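Local coordinates for protein 361aa long hypothetical D-aminopeptidase (Pyrococcus horikoshii, PDB 2DRH) that is of unknown function but probably acts as an aminopeptidase, at residues E180-I185 against R331-R336; I97-L102 against R147-E152; E213-A218 against Y342-E347; A54-E59 against K159-D164; L34-G39 against P43-V48. All coordinates share one frame; numbering follows the deposited sequence.

Contact 1: residues E180-I185 against R331-R336; sequences EFKGGI and RTMDGR
Lys182 and Met333 meet where two short extended runs pass each other, nearest at Lys182 and Thr332, whose CA atoms are 6.2 Å apart, with no backbone bond joining them. The long aliphatic part of Lys182 makes the contact. Its CG rests 3.4 Å from the carbonyl oxygen of Arg331, a close carbon-to-oxygen approach, and farther out its CE lies 3.7 Å from Met333 SD. Met333 CB completes the apolar patch, 4.0 Å from Lys182 CD, the two chains passing at a slant. Flexible and unbranched, methionine can follow the curved flank of the lysine.

That curve comes from two bends, at chi2 (66°) and chi4 (57°), which fold the chain until the ammonium group faces its own backbone. There Lys182 NZ donates to Gly183 O over 2.9 Å, approaching from above the carbonyl plane. Thr174 O and Met176 O accept from the same nitrogen, and Gly173 O does so weakly, so a buried charge is surrounded by carbonyl dipoles. A methionine in place of Lys182 would probably keep some of the apolar packing but leave the carbonyls of Gly183, Thr174 and Met176 without their shared donor.

Around this pair, strand 181-182 runs antiparallel to 177-178, and Lys182 is also tied through its backbone to Tyr342. Strand 333-334 pairs with 340-341, while Met333 lays its segment on Ile35 of strand 28-36 and Arg49 of strand 48-56; Ile185 touches His31 and Thr53 of the same two strands.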
# COMPACT_ATOMS: atom_id res chain seq x y z
N GLU A 180 -2.81 23.60 21.13
CA GLU A 180 -2.25 24.30 22.28
C GLU A 180 -3.28 24.66 23.34
O GLU A 180 -3.12 25.62 24.09
CB GLU A 180 -1.44 25.51 21.81
CG GLU A 180 -0.26 25.07 20.96
CD GLU A 180 0.60 26.22 20.46
OE1 GLU A 180 1.32 26.83 21.28
OE2 GLU A 180 0.54 26.49 19.25
N PHE A 181 -4.33 23.86 23.37
CA PHE A 181 -5.39 23.95 24.37
C PHE A 181 -5.35 22.53 24.92
O PHE A 181 -4.62 21.68 24.38
CB PHE A 181 -6.75 24.21 23.72
CG PHE A 181 -6.94 25.63 23.25
CD1 PHE A 181 -6.89 26.69 24.15
CD2 PHE A 181 -7.21 25.90 21.91
CE1 PHE A 181 -7.11 28.00 23.72
CE2 PHE A 181 -7.44 27.21 21.47
CZ PHE A 181 -7.39 28.26 22.38
N LYS A 182 -6.09 22.24 25.98
CA LYS A 182 -6.07 20.89 26.51
C LYS A 182 -6.76 19.98 25.50
O LYS A 182 -7.81 20.32 24.96
CB LYS A 182 -6.81 20.83 27.84
CG LYS A 182 -6.72 19.47 28.53
CD LYS A 182 -5.29 19.16 28.96
CE LYS A 182 -5.18 17.74 29.51
NZ LYS A 182 -5.63 16.75 28.50
N GLY A 183 -6.15 18.82 25.24
CA GLY A 183 -6.74 17.87 24.31
C GLY A 183 -7.32 16.70 25.08
O GLY A 183 -7.54 16.81 26.29
N GLY A 184 -7.56 15.58 24.40
CA GLY A 184 -8.10 14.41 25.08
C GLY A 184 -9.06 13.55 24.28
O GLY A 184 -8.94 13.43 23.06
N ILE A 185 -10.03 12.96 24.97
CA ILE A 185 -11.02 12.10 24.33
C ILE A 185 -12.24 12.90 23.89
O ILE A 185 -12.75 13.73 24.64
CB ILE A 185 -11.49 10.98 25.30
CG1 ILE A 185 -10.30 10.11 25.71
CG2 ILE A 185 -12.59 10.14 24.65
CD1 ILE A 185 -9.69 9.29 24.57
N ARG A 331 -10.68 19.84 30.51
CA ARG A 331 -10.57 20.82 31.59
C ARG A 331 -9.10 21.23 31.69
O ARG A 331 -8.22 20.41 31.49
CB ARG A 331 -11.03 20.20 32.91
CG ARG A 331 -10.12 19.09 33.41
CD ARG A 331 -10.68 18.44 34.67
NE ARG A 331 -9.78 17.43 35.22
CZ ARG A 331 -8.59 17.70 35.76
NH1 ARG A 331 -8.15 18.95 35.83
NH2 ARG A 331 -7.84 16.71 36.23
N THR A 332 -8.85 22.50 32.00
CA THR A 332 -7.48 23.00 32.13
C THR A 332 -6.63 22.02 32.94
O THR A 332 -7.14 21.31 33.80
CB THR A 332 -7.46 24.38 32.83
OG1 THR A 332 -8.09 25.35 31.99
CG2 THR A 332 -6.02 24.82 33.14
N MET A 333 -5.33 21.99 32.66
CA MET A 333 -4.44 21.07 33.37
C MET A 333 -2.96 21.44 33.34
O MET A 333 -2.42 21.82 32.30
CB MET A 333 -4.60 19.66 32.82
CG MET A 333 -3.61 18.68 33.41
SD MET A 333 -3.97 17.00 32.92
CE MET A 333 -5.41 16.69 33.96
N ASP A 334 -2.31 21.29 34.49
CA ASP A 334 -0.89 21.58 34.62
C ASP A 334 -0.17 20.25 34.61
O ASP A 334 -0.76 19.21 34.90
CB ASP A 334 -0.61 22.30 35.94
CG ASP A 334 -0.84 21.41 37.14
OD1 ASP A 334 -1.98 20.96 37.34
OD2 ASP A 334 0.13 21.16 37.89
N GLY A 335 1.12 20.27 34.27
CA GLY A 335 1.87 19.04 34.23
C GLY A 335 3.34 19.23 34.53
O GLY A 335 3.73 20.19 35.20
N ARG A 336 4.16 18.32 34.03
CA ARG A 336 5.60 18.37 34.25
C ARG A 336 6.17 19.74 33.92
O ARG A 336 5.74 20.39 32.97
CB ARG A 336 6.30 17.28 33.43
CG ARG A 336 6.18 17.40 31.91
CD ARG A 336 7.39 18.10 31.32
NE ARG A 336 7.54 17.84 29.89
CZ ARG A 336 8.59 18.22 29.17
NH1 ARG A 336 9.58 18.90 29.74
NH2 ARG A 336 8.64 17.93 27.87

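Contact 2: residues I97-L102 against R147-E152; sequences ILTNTL and RHVKRE
Val149 packs against Thr99 and Asn100 at the end of strand 96-100, in an alpha/beta layer where the chain leading into helix 151-160 passes over a four-stranded mixed sheet.

The packing is slight and rests on one methyl group set against two polar atoms. Val149 CG2 sits 3.4 Å from Thr99 OG1 and 3.8 Å from Asn100 ND2, both of which already have partners: Thr99 OG1 is bonded to Gly51 O, and Asn100 ND2 to Thr50 OG1, on the adjoining strand 48-56. With OG1 opposite the backbone N (chi1 -171°), Thr99 can serve its neighbour strand and still present the flank of its oxygen to the valine. A beta-branched, uncharged residue fits here because it lies beside these bonds without competing for them.

Beyond the strand, Leu102 and Arg147 meet through van der Waals contact, Arg147 CG lying 3.6 Å from Leu102 O. The arginine bends away at chi2 and chi3, and its guanidinium, oblique to that carbonyl, reaches the second subunit, where Asp113 and Glu109 form salt bridges with it. The aliphatic stem thus packs inside its own chain while the charged end binds across the interface.

Ionic pairing also occurs just before and within the start of helix 151-160: Lys150 NZ is shared by both oxygens of the Glu152 carboxylate, each through its syn lone pair, at 2.6 Å from OE1 and 2.7 Å from OE2.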
# COMPACT_ATOMS: atom_id res chain seq x y z
N ILE A 97 -7.02 -0.69 22.45
CA ILE A 97 -6.39 0.04 23.53
C ILE A 97 -5.61 1.25 23.07
O ILE A 97 -4.88 1.20 22.07
CB ILE A 97 -5.43 -0.89 24.33
CG1 ILE A 97 -6.18 -2.14 24.80
CG2 ILE A 97 -4.83 -0.15 25.52
CD1 ILE A 97 -7.26 -1.85 25.83
N LEU A 98 -5.78 2.35 23.80
CA LEU A 98 -5.10 3.59 23.51
C LEU A 98 -4.34 3.98 24.77
O LEU A 98 -4.83 3.78 25.88
CB LEU A 98 -6.11 4.68 23.14
CG LEU A 98 -7.16 4.29 22.09
CD1 LEU A 98 -8.01 5.51 21.74
CD2 LEU A 98 -6.49 3.74 20.86
N THR A 99 -3.14 4.52 24.59
CA THR A 99 -2.32 4.97 25.71
C THR A 99 -1.21 5.87 25.19
O THR A 99 -1.26 6.33 24.05
CB THR A 99 -1.73 3.79 26.49
OG1 THR A 99 -1.13 4.28 27.69
CG2 THR A 99 -0.69 3.04 25.66
N ASN A 100 -0.21 6.17 26.02
CA ASN A 100 0.87 7.04 25.55
C ASN A 100 1.90 6.25 24.76
O ASN A 100 2.03 5.03 24.90
CB ASN A 100 1.52 7.79 26.72
CG ASN A 100 2.34 6.89 27.62
OD1 ASN A 100 3.40 6.41 27.24
ND2 ASN A 100 1.84 6.67 28.83
N THR A 101 2.65 6.96 23.92
CA THR A 101 3.66 6.34 23.07
C THR A 101 4.57 5.32 23.73
O THR A 101 4.72 4.21 23.22
CB THR A 101 4.55 7.41 22.41
OG1 THR A 101 3.73 8.44 21.85
CG2 THR A 101 5.39 6.78 21.27
N LEU A 102 5.17 5.69 24.86
CA LEU A 102 6.10 4.79 25.54
C LEU A 102 5.47 3.69 26.38
O LEU A 102 6.19 2.85 26.92
CB LEU A 102 7.09 5.59 26.38
CG LEU A 102 8.37 6.08 25.68
CD1 LEU A 102 8.09 6.54 24.27
CD2 LEU A 102 8.99 7.19 26.50
N ARG A 147 6.88 5.73 32.22
CA ARG A 147 5.98 4.60 31.98
C ARG A 147 5.13 4.31 33.21
O ARG A 147 5.28 3.28 33.86
CB ARG A 147 6.78 3.36 31.58
CG ARG A 147 7.45 3.48 30.22
CD ARG A 147 8.90 3.01 30.25
NE ARG A 147 9.06 1.70 29.64
CZ ARG A 147 10.21 1.04 29.57
NH1 ARG A 147 11.32 1.57 30.08
NH2 ARG A 147 10.25 -0.14 28.98
N HIS A 148 4.23 5.23 33.52
CA HIS A 148 3.38 5.09 34.70
C HIS A 148 2.18 4.19 34.49
O HIS A 148 1.57 3.72 35.46
CB HIS A 148 2.98 6.49 35.18
CG HIS A 148 4.16 7.35 35.51
ND1 HIS A 148 5.02 7.06 36.55
CD2 HIS A 148 4.68 8.43 34.87
CE1 HIS A 148 6.02 7.92 36.53
NE2 HIS A 148 5.84 8.76 35.53
N VAL A 149 1.83 3.93 33.24
CA VAL A 149 0.72 3.04 32.94
C VAL A 149 1.14 1.65 33.40
O VAL A 149 2.25 1.21 33.10
CB VAL A 149 0.43 2.96 31.43
CG1 VAL A 149 -0.52 1.81 31.15
CG2 VAL A 149 -0.15 4.28 30.95
N LYS A 150 0.26 0.96 34.12
CA LYS A 150 0.57 -0.39 34.57
C LYS A 150 -0.31 -1.39 33.84
O LYS A 150 -1.42 -1.06 33.42
CB LYS A 150 0.35 -0.52 36.08
CG LYS A 150 1.26 0.37 36.93
CD LYS A 150 1.16 0.01 38.41
CE LYS A 150 2.00 -1.22 38.76
NZ LYS A 150 1.68 -2.42 37.93
N ARG A 151 0.19 -2.61 33.68
CA ARG A 151 -0.56 -3.64 32.99
C ARG A 151 -1.97 -3.81 33.56
O ARG A 151 -2.92 -3.98 32.79
CB ARG A 151 0.21 -4.96 33.03
CG ARG A 151 0.61 -5.46 34.41
CD ARG A 151 1.70 -6.51 34.29
NE ARG A 151 1.31 -7.61 33.40
CZ ARG A 151 2.16 -8.41 32.79
NH1 ARG A 151 3.47 -8.25 32.97
NH2 ARG A 151 1.72 -9.38 32.00
N GLU A 152 -2.13 -3.74 34.88
CA GLU A 152 -3.45 -3.90 35.49
C GLU A 152 -4.40 -2.81 35.03
O GLU A 152 -5.62 -3.01 34.99
CB GLU A 152 -3.39 -3.83 37.02
CG GLU A 152 -2.29 -4.60 37.69
CD GLU A 152 -1.00 -3.80 37.78
OE1 GLU A 152 -0.33 -3.64 36.74
OE2 GLU A 152 -0.67 -3.33 38.88

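Contact 3: residues E213-A218 against Y342-E347; sequences EDLTIA and YALPKE
Leu215 is the first residue of 213-218 to reach Leu344, and the backbone on either side of it is linked by a side-chain bond. The carbonyl of Asp214 accepts a bond from Thr216 OG1 over 2.8 Å, the hydroxyl lying almost in line with the C=O (164°), which occupies a buried polar group. Leu215 itself holds CG opposite its backbone N (chi1 -175°), which carries the branch across to the second segment, where its CD2 touches Leu344 CD1 at 3.9 Å as the chains pass at a slant.

Leu344 precedes Pro345, the N-cap of helix 346-355, and its side chain also packs on Leu349 one turn into that helix. The pair fits a hydrophobic staple, in which the residue before the N-cap packs on the fourth residue after the N-cap. Proline offers no side-chain cap, but its missing N-H costs nothing where no helical carbonyl precedes it.

Thr216 takes no part in this apolar group; its OG1 makes a weak hydrogen bond to Arg268 of the third subunit. Ile217 comes back, and its CD1 meets Leu344 CD2 tip to tip at 3.9 Å. The two branches of Leu344 are therefore divided between two partners, which is what the fork of a leucine allows. Ile217 also rests on Ile324 of helix 309-328 and on Val222, and the methyl of Ala218 packs on Met353 of helix 346-355.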
# COMPACT_ATOMS: atom_id res chain seq x y z
N GLU A 213 -3.17 28.48 15.99
CA GLU A 213 -3.83 29.18 14.90
C GLU A 213 -4.49 28.34 13.81
O GLU A 213 -5.18 28.89 12.95
CB GLU A 213 -2.86 30.17 14.24
CG GLU A 213 -1.44 29.65 14.10
CD GLU A 213 -0.78 29.40 15.45
OE1 GLU A 213 -0.77 30.34 16.28
OE2 GLU A 213 -0.30 28.28 15.69
N ASP A 214 -4.29 27.02 13.83
CA ASP A 214 -4.91 26.19 12.81
C ASP A 214 -6.38 25.91 13.14
O ASP A 214 -7.22 25.79 12.24
CB ASP A 214 -4.18 24.85 12.67
CG ASP A 214 -2.71 25.01 12.29
OD1 ASP A 214 -2.39 25.91 11.48
OD2 ASP A 214 -1.89 24.22 12.78
N LEU A 215 -6.69 25.82 14.43
CA LEU A 215 -8.04 25.52 14.90
C LEU A 215 -9.18 26.13 14.08
O LEU A 215 -9.32 27.36 13.98
CB LEU A 215 -8.18 25.91 16.38
CG LEU A 215 -9.51 25.57 17.08
CD1 LEU A 215 -9.83 24.09 16.92
CD2 LEU A 215 -9.40 25.94 18.55
N THR A 216 -9.98 25.25 13.49
CA THR A 216 -11.12 25.65 12.68
C THR A 216 -12.36 24.97 13.22
O THR A 216 -12.43 23.74 13.25
CB THR A 216 -10.90 25.22 11.22
OG1 THR A 216 -9.60 25.65 10.80
CG2 THR A 216 -11.96 25.84 10.32
N ILE A 217 -13.34 25.75 13.66
CA ILE A 217 -14.57 25.18 14.21
C ILE A 217 -15.78 25.57 13.38
O ILE A 217 -16.20 26.72 13.38
CB ILE A 217 -14.80 25.62 15.67
CG1 ILE A 217 -13.64 25.16 16.55
CG2 ILE A 217 -16.11 25.03 16.19
CD1 ILE A 217 -13.79 25.48 18.02
N ALA A 218 -16.33 24.59 12.67
CA ALA A 218 -17.48 24.82 11.81
C ALA A 218 -17.16 25.92 10.82
O ALA A 218 -17.99 26.79 10.55
CB ALA A 218 -18.71 25.19 12.66
N TYR A 342 -4.73 25.15 28.77
CA TYR A 342 -6.04 25.59 29.23
C TYR A 342 -7.14 25.08 28.33
O TYR A 342 -6.97 24.98 27.12
CB TYR A 342 -6.11 27.11 29.29
CG TYR A 342 -5.15 27.72 30.28
CD1 TYR A 342 -3.81 27.94 29.94
CD2 TYR A 342 -5.57 28.07 31.56
CE1 TYR A 342 -2.92 28.50 30.85
CE2 TYR A 342 -4.69 28.63 32.48
CZ TYR A 342 -3.37 28.84 32.12
OH TYR A 342 -2.50 29.38 33.04
N ALA A 343 -8.28 24.77 28.93
CA ALA A 343 -9.43 24.28 28.18
C ALA A 343 -9.95 25.40 27.30
O ALA A 343 -9.95 26.56 27.69
CB ALA A 343 -10.52 23.83 29.13
N LEU A 344 -10.39 25.04 26.10
CA LEU A 344 -10.93 26.01 25.16
C LEU A 344 -12.06 26.79 25.84
O LEU A 344 -13.05 26.21 26.28
CB LEU A 344 -11.49 25.27 23.94
CG LEU A 344 -12.03 26.08 22.76
CD1 LEU A 344 -10.89 26.80 22.05
CD2 LEU A 344 -12.75 25.13 21.81
N PRO A 345 -11.92 28.13 25.94
CA PRO A 345 -12.95 28.97 26.57
C PRO A 345 -14.28 28.94 25.82
O PRO A 345 -14.44 29.61 24.80
CB PRO A 345 -12.30 30.35 26.58
CG PRO A 345 -11.41 30.31 25.37
CD PRO A 345 -10.78 28.95 25.50
N LYS A 346 -15.25 28.19 26.35
CA LYS A 346 -16.56 28.03 25.72
C LYS A 346 -17.42 29.28 25.54
O LYS A 346 -18.11 29.40 24.52
CB LYS A 346 -17.34 26.94 26.47
CG LYS A 346 -16.71 25.55 26.30
CD LYS A 346 -17.41 24.46 27.11
CE LYS A 346 -17.11 24.58 28.60
NZ LYS A 346 -15.65 24.46 28.90
N GLU A 347 -17.40 30.20 26.50
CA GLU A 347 -18.18 31.43 26.38
C GLU A 347 -17.53 32.32 25.33
O GLU A 347 -18.19 33.07 24.62
CB GLU A 347 -18.26 32.17 27.71
CG GLU A 347 -19.12 31.48 28.75
CD GLU A 347 -20.54 31.22 28.26
OE1 GLU A 347 -21.15 32.14 27.68
OE2 GLU A 347 -21.03 30.09 28.45

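Contact 4: residues A54-E59 against K159-D164; sequences AILPHE and KRADED
Leu56, near the end of strand 48-56, sets both its methyl groups against the methyl of Ala161. Its CD1 lies 3.5 Å from Ala161 CB and its CD2 3.8 Å from the same atom. The fork is aimed by the torsions: CG stands opposite the carbonyl carbon and chi2 is 51°, so that both methyl groups face the incoming alanine. Alanine suits this place because a single carbon fits close against the fork, and its backbone can therefore come near the strand. Both residues are buried, and the patch is purely apolar.

The acidic pair farther along is different in kind. Glu59 and Glu163 both start with CG opposite the carbonyl carbon, but then diverge in shape: Glu59 runs on extended, whereas Glu163 is folded at chi2 (54°). Their chains meet at about a right angle and the carboxylate planes are turned 60° apart, with Glu59 OE2 3.8 Å from Glu163 OE2. Two like charges this near would be expected to repel, and probably raise the pKa of one of them; both side chains also touch Lys28, whose positive charge may ease the strain.

Within 159-164, Asp162 OD2 accepts a weak bond from Asp164 N, as in an Asx turn, while the backbone of Asp162 is bonded to Val29 of strand 28-36. Through Ala54, Leu56 and Ala161 the C-terminal end of helix 151-160 and the chain leaving it lie on the sheet, a helix-on-sheet layer of the kind found in alpha/beta folds.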
# COMPACT_ATOMS: atom_id res chain seq x y z
N ALA A 54 -10.00 1.94 26.68
CA ALA A 54 -10.32 0.70 26.00
C ALA A 54 -11.62 0.80 25.21
O ALA A 54 -12.61 1.33 25.71
CB ALA A 54 -10.40 -0.43 27.01
N ILE A 55 -11.62 0.29 23.98
CA ILE A 55 -12.81 0.30 23.15
C ILE A 55 -13.10 -1.15 22.77
O ILE A 55 -12.27 -1.83 22.16
CB ILE A 55 -12.64 1.13 21.84
CG1 ILE A 55 -12.28 2.58 22.17
CG2 ILE A 55 -13.94 1.11 21.04
CD1 ILE A 55 -10.79 2.87 22.17
N LEU A 56 -14.29 -1.63 23.15
CA LEU A 56 -14.71 -2.99 22.86
C LEU A 56 -15.67 -2.96 21.68
O LEU A 56 -16.66 -2.23 21.71
CB LEU A 56 -15.41 -3.61 24.07
CG LEU A 56 -14.60 -3.93 25.32
CD1 LEU A 56 -13.77 -2.73 25.76
CD2 LEU A 56 -15.55 -4.36 26.44
N PRO A 57 -15.37 -3.72 20.62
CA PRO A 57 -16.24 -3.76 19.43
C PRO A 57 -17.66 -4.19 19.79
O PRO A 57 -18.63 -3.64 19.27
CB PRO A 57 -15.53 -4.77 18.53
CG PRO A 57 -14.09 -4.53 18.86
CD PRO A 57 -14.11 -4.42 20.37
N HIS A 58 -17.77 -5.17 20.69
CA HIS A 58 -19.06 -5.66 21.17
C HIS A 58 -18.89 -6.16 22.60
O HIS A 58 -17.85 -5.93 23.22
CB HIS A 58 -19.64 -6.75 20.25
CG HIS A 58 -18.77 -7.96 20.09
ND1 HIS A 58 -18.58 -8.88 21.09
CD2 HIS A 58 -18.06 -8.41 19.02
CE1 HIS A 58 -17.79 -9.84 20.66
NE2 HIS A 58 -17.46 -9.58 19.41
N GLU A 59 -19.90 -6.85 23.13
CA GLU A 59 -19.85 -7.31 24.52
C GLU A 59 -19.42 -8.75 24.81
O GLU A 59 -19.28 -9.14 25.97
CB GLU A 59 -21.22 -7.03 25.16
CG GLU A 59 -21.63 -5.57 25.07
CD GLU A 59 -23.13 -5.36 25.25
OE1 GLU A 59 -23.91 -5.84 24.39
OE2 GLU A 59 -23.52 -4.71 26.24
N LYS A 159 -12.60 -3.69 31.84
CA LYS A 159 -13.72 -4.07 32.68
C LYS A 159 -14.62 -2.90 33.09
O LYS A 159 -15.72 -3.10 33.61
CB LYS A 159 -13.21 -4.82 33.92
CG LYS A 159 -12.58 -6.17 33.54
CD LYS A 159 -12.00 -6.91 34.74
CE LYS A 159 -11.47 -8.27 34.32
NZ LYS A 159 -10.87 -9.02 35.47
N ARG A 160 -14.16 -1.67 32.83
CA ARG A 160 -14.95 -0.48 33.14
C ARG A 160 -15.71 -0.02 31.89
O ARG A 160 -16.56 0.86 31.97
CB ARG A 160 -14.04 0.68 33.57
CG ARG A 160 -13.40 0.59 34.95
CD ARG A 160 -12.58 1.87 35.18
NE ARG A 160 -11.98 1.96 36.51
CZ ARG A 160 -11.20 2.96 36.91
NH1 ARG A 160 -10.93 3.96 36.09
NH2 ARG A 160 -10.69 2.96 38.14
N ALA A 161 -15.39 -0.61 30.75
CA ALA A 161 -16.03 -0.23 29.50
C ALA A 161 -17.54 -0.36 29.52
O ALA A 161 -18.08 -1.37 29.99
CB ALA A 161 -15.46 -1.05 28.35
N ASP A 162 -18.23 0.67 29.04
CA ASP A 162 -19.69 0.64 28.98
C ASP A 162 -20.23 1.70 28.03
O ASP A 162 -19.46 2.41 27.37
CB ASP A 162 -20.31 0.79 30.38
CG ASP A 162 -20.28 2.22 30.88
OD1 ASP A 162 -19.17 2.76 31.11
OD2 ASP A 162 -21.37 2.81 31.04
N GLU A 163 -21.55 1.79 27.95
CA GLU A 163 -22.24 2.74 27.08
C GLU A 163 -21.89 4.19 27.36
O GLU A 163 -21.50 4.94 26.46
CB GLU A 163 -23.76 2.56 27.23
CG GLU A 163 -24.30 1.17 26.86
CD GLU A 163 -23.62 0.03 27.60
OE1 GLU A 163 -23.46 0.12 28.84
OE2 GLU A 163 -23.26 -0.97 26.94
N ASP A 164 -22.05 4.60 28.61
CA ASP A 164 -21.76 5.96 29.02
C ASP A 164 -20.26 6.03 29.33
O ASP A 164 -19.69 5.10 29.90
CB ASP A 164 -22.58 6.30 30.27
CG ASP A 164 -22.52 7.78 30.64
OD1 ASP A 164 -23.03 8.62 29.87
OD2 ASP A 164 -21.96 8.09 31.72

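Contact 5: residues L34-G39 against P43-V48; sequences LIKGKG and PGKGPV
The ring of Pro47, which follows a cis peptide bond, faces the Gly37-Lys38 peptide with one side, while the carbonyl oxygen of Gly39 lies roughly level with the ring, 3.2 Å from Pro47 CG. Lys38 C is 3.5 Å from the same CG. On the other side Arg336 packs against the ring. A compact, rigid proline ring with no N-H suits this wedge between chain and turn, and Gly37 must be glycine: its backbone angles would push any CB against the preceding carbonyl, and tight against Pro47 CA.

Beyond the proline, Lys36 and Val48 form an antiparallel hydrogen-bonded pair. Val48 N donates to Lys36 O at 2.8 Å, almost straight (175°), and Lys36 N to Val48 O at 3.0 Å, in the carbonyl plane on a lone pair. This begins the hairpin whose strands, 28-36 and 48-56, lie side by side in the sheet; a classic beta bulge at Lys45 and Gly46 bends the connecting loop.

Valine holds CG1 between its backbone N and carbonyl carbon (chi1 55°), which brings that methyl implausibly close to Lys36 CB (3.1 Å), so this detail is doubtful. The other methyl, CG2, lies 4.1 Å from Leu34 CB. An alanine in place of Val48 would probably open a gap beside Leu34 and the stem of Lys36, while the backbone pair could remain.

Toward the exposed side, Lys36 NZ stands 4.3 Å from Lys45 NZ. The two positive ends probably repel, so the hairpin is held here by backbone bonds and apolar packing rather than by pairing of charges.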
# COMPACT_ATOMS: atom_id res chain seq x y z
N LEU A 34 -4.73 8.64 35.19
CA LEU A 34 -3.60 8.72 36.12
C LEU A 34 -3.06 10.14 36.26
O LEU A 34 -2.38 10.65 35.36
CB LEU A 34 -2.49 7.79 35.64
CG LEU A 34 -2.96 6.36 35.46
CD1 LEU A 34 -1.87 5.52 34.80
CD2 LEU A 34 -3.36 5.79 36.83
N ILE A 35 -3.36 10.75 37.39
CA ILE A 35 -2.92 12.10 37.68
C ILE A 35 -2.27 12.12 39.06
O ILE A 35 -2.89 11.71 40.05
CB ILE A 35 -4.11 13.09 37.65
CG1 ILE A 35 -4.81 13.00 36.29
CG2 ILE A 35 -3.62 14.52 37.94
CD1 ILE A 35 -5.91 14.02 36.08
N LYS A 36 -1.03 12.60 39.13
CA LYS A 36 -0.31 12.66 40.39
C LYS A 36 0.93 13.54 40.29
O LYS A 36 1.64 13.52 39.29
CB LYS A 36 0.11 11.25 40.82
CG LYS A 36 1.18 11.21 41.90
CD LYS A 36 1.83 9.84 42.01
CE LYS A 36 3.01 9.88 42.98
NZ LYS A 36 4.04 10.90 42.58
N GLY A 37 1.19 14.30 41.35
CA GLY A 37 2.36 15.16 41.38
C GLY A 37 2.17 16.49 40.68
O GLY A 37 1.15 16.74 40.04
N LYS A 38 3.17 17.35 40.80
CA LYS A 38 3.13 18.66 40.18
C LYS A 38 4.53 19.26 40.18
O LYS A 38 5.41 18.80 40.90
CB LYS A 38 2.18 19.56 40.97
CG LYS A 38 2.57 19.71 42.43
CD LYS A 38 1.67 20.67 43.19
CE LYS A 38 2.10 20.77 44.66
NZ LYS A 38 1.25 21.70 45.45
N GLY A 39 4.72 20.30 39.37
CA GLY A 39 6.00 20.97 39.31
C GLY A 39 7.05 20.33 38.44
O GLY A 39 6.76 19.55 37.53
N PRO A 43 11.99 12.72 35.90
CA PRO A 43 11.92 11.56 35.00
C PRO A 43 11.88 10.21 35.71
O PRO A 43 12.82 9.82 36.39
CB PRO A 43 13.16 11.73 34.11
CG PRO A 43 14.10 12.55 34.96
CD PRO A 43 13.16 13.56 35.56
N GLY A 44 10.77 9.51 35.53
CA GLY A 44 10.60 8.21 36.16
C GLY A 44 9.69 8.30 37.36
O GLY A 44 9.16 7.30 37.83
N LYS A 45 9.49 9.52 37.86
CA LYS A 45 8.64 9.74 39.02
C LYS A 45 7.36 10.53 38.71
O LYS A 45 6.26 10.14 39.12
CB LYS A 45 9.45 10.44 40.11
CG LYS A 45 8.65 10.86 41.32
CD LYS A 45 9.52 11.59 42.33
CE LYS A 45 8.67 12.22 43.42
NZ LYS A 45 7.71 13.19 42.83
N GLY A 46 7.51 11.64 38.00
CA GLY A 46 6.35 12.46 37.66
C GLY A 46 6.74 13.89 37.35
O GLY A 46 7.93 14.18 37.21
N PRO A 47 5.77 14.82 37.24
CA PRO A 47 4.32 14.64 37.38
C PRO A 47 3.73 13.65 36.38
O PRO A 47 4.22 13.52 35.26
CB PRO A 47 3.78 16.05 37.16
CG PRO A 47 4.90 16.92 37.65
CD PRO A 47 6.11 16.24 37.06
N VAL A 48 2.67 12.95 36.78
CA VAL A 48 2.03 11.97 35.91
C VAL A 48 0.66 12.44 35.45
O VAL A 48 -0.22 12.74 36.25
CB VAL A 48 1.89 10.60 36.61
CG1 VAL A 48 1.16 10.77 37.91
CG2 VAL A 48 1.14 9.63 35.71

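Contacts 2, 4 and 5 belong to one four-stranded sheet: contact 5 forms the antiparallel hairpin of strands 28-36 and 48-56, contact 4 joins 48-56 to the end of helix 151-160, and contact 2 sets the start of that helix over strand 96-100. Contacts 1 and 3 lie to one side and touch each other, through Lys182 N and Tyr342 O. Contact 3 is wholly apolar and buried; contact 1 is buried too, yet holds a charged amine. Contact 5 is partly buried, with its lysines exposed, and rests on backbone bonds, whereas contact 4 combines a buried apolar patch with an acidic pair at its edge. Contact 2 also sends salt bridges to the second subunit.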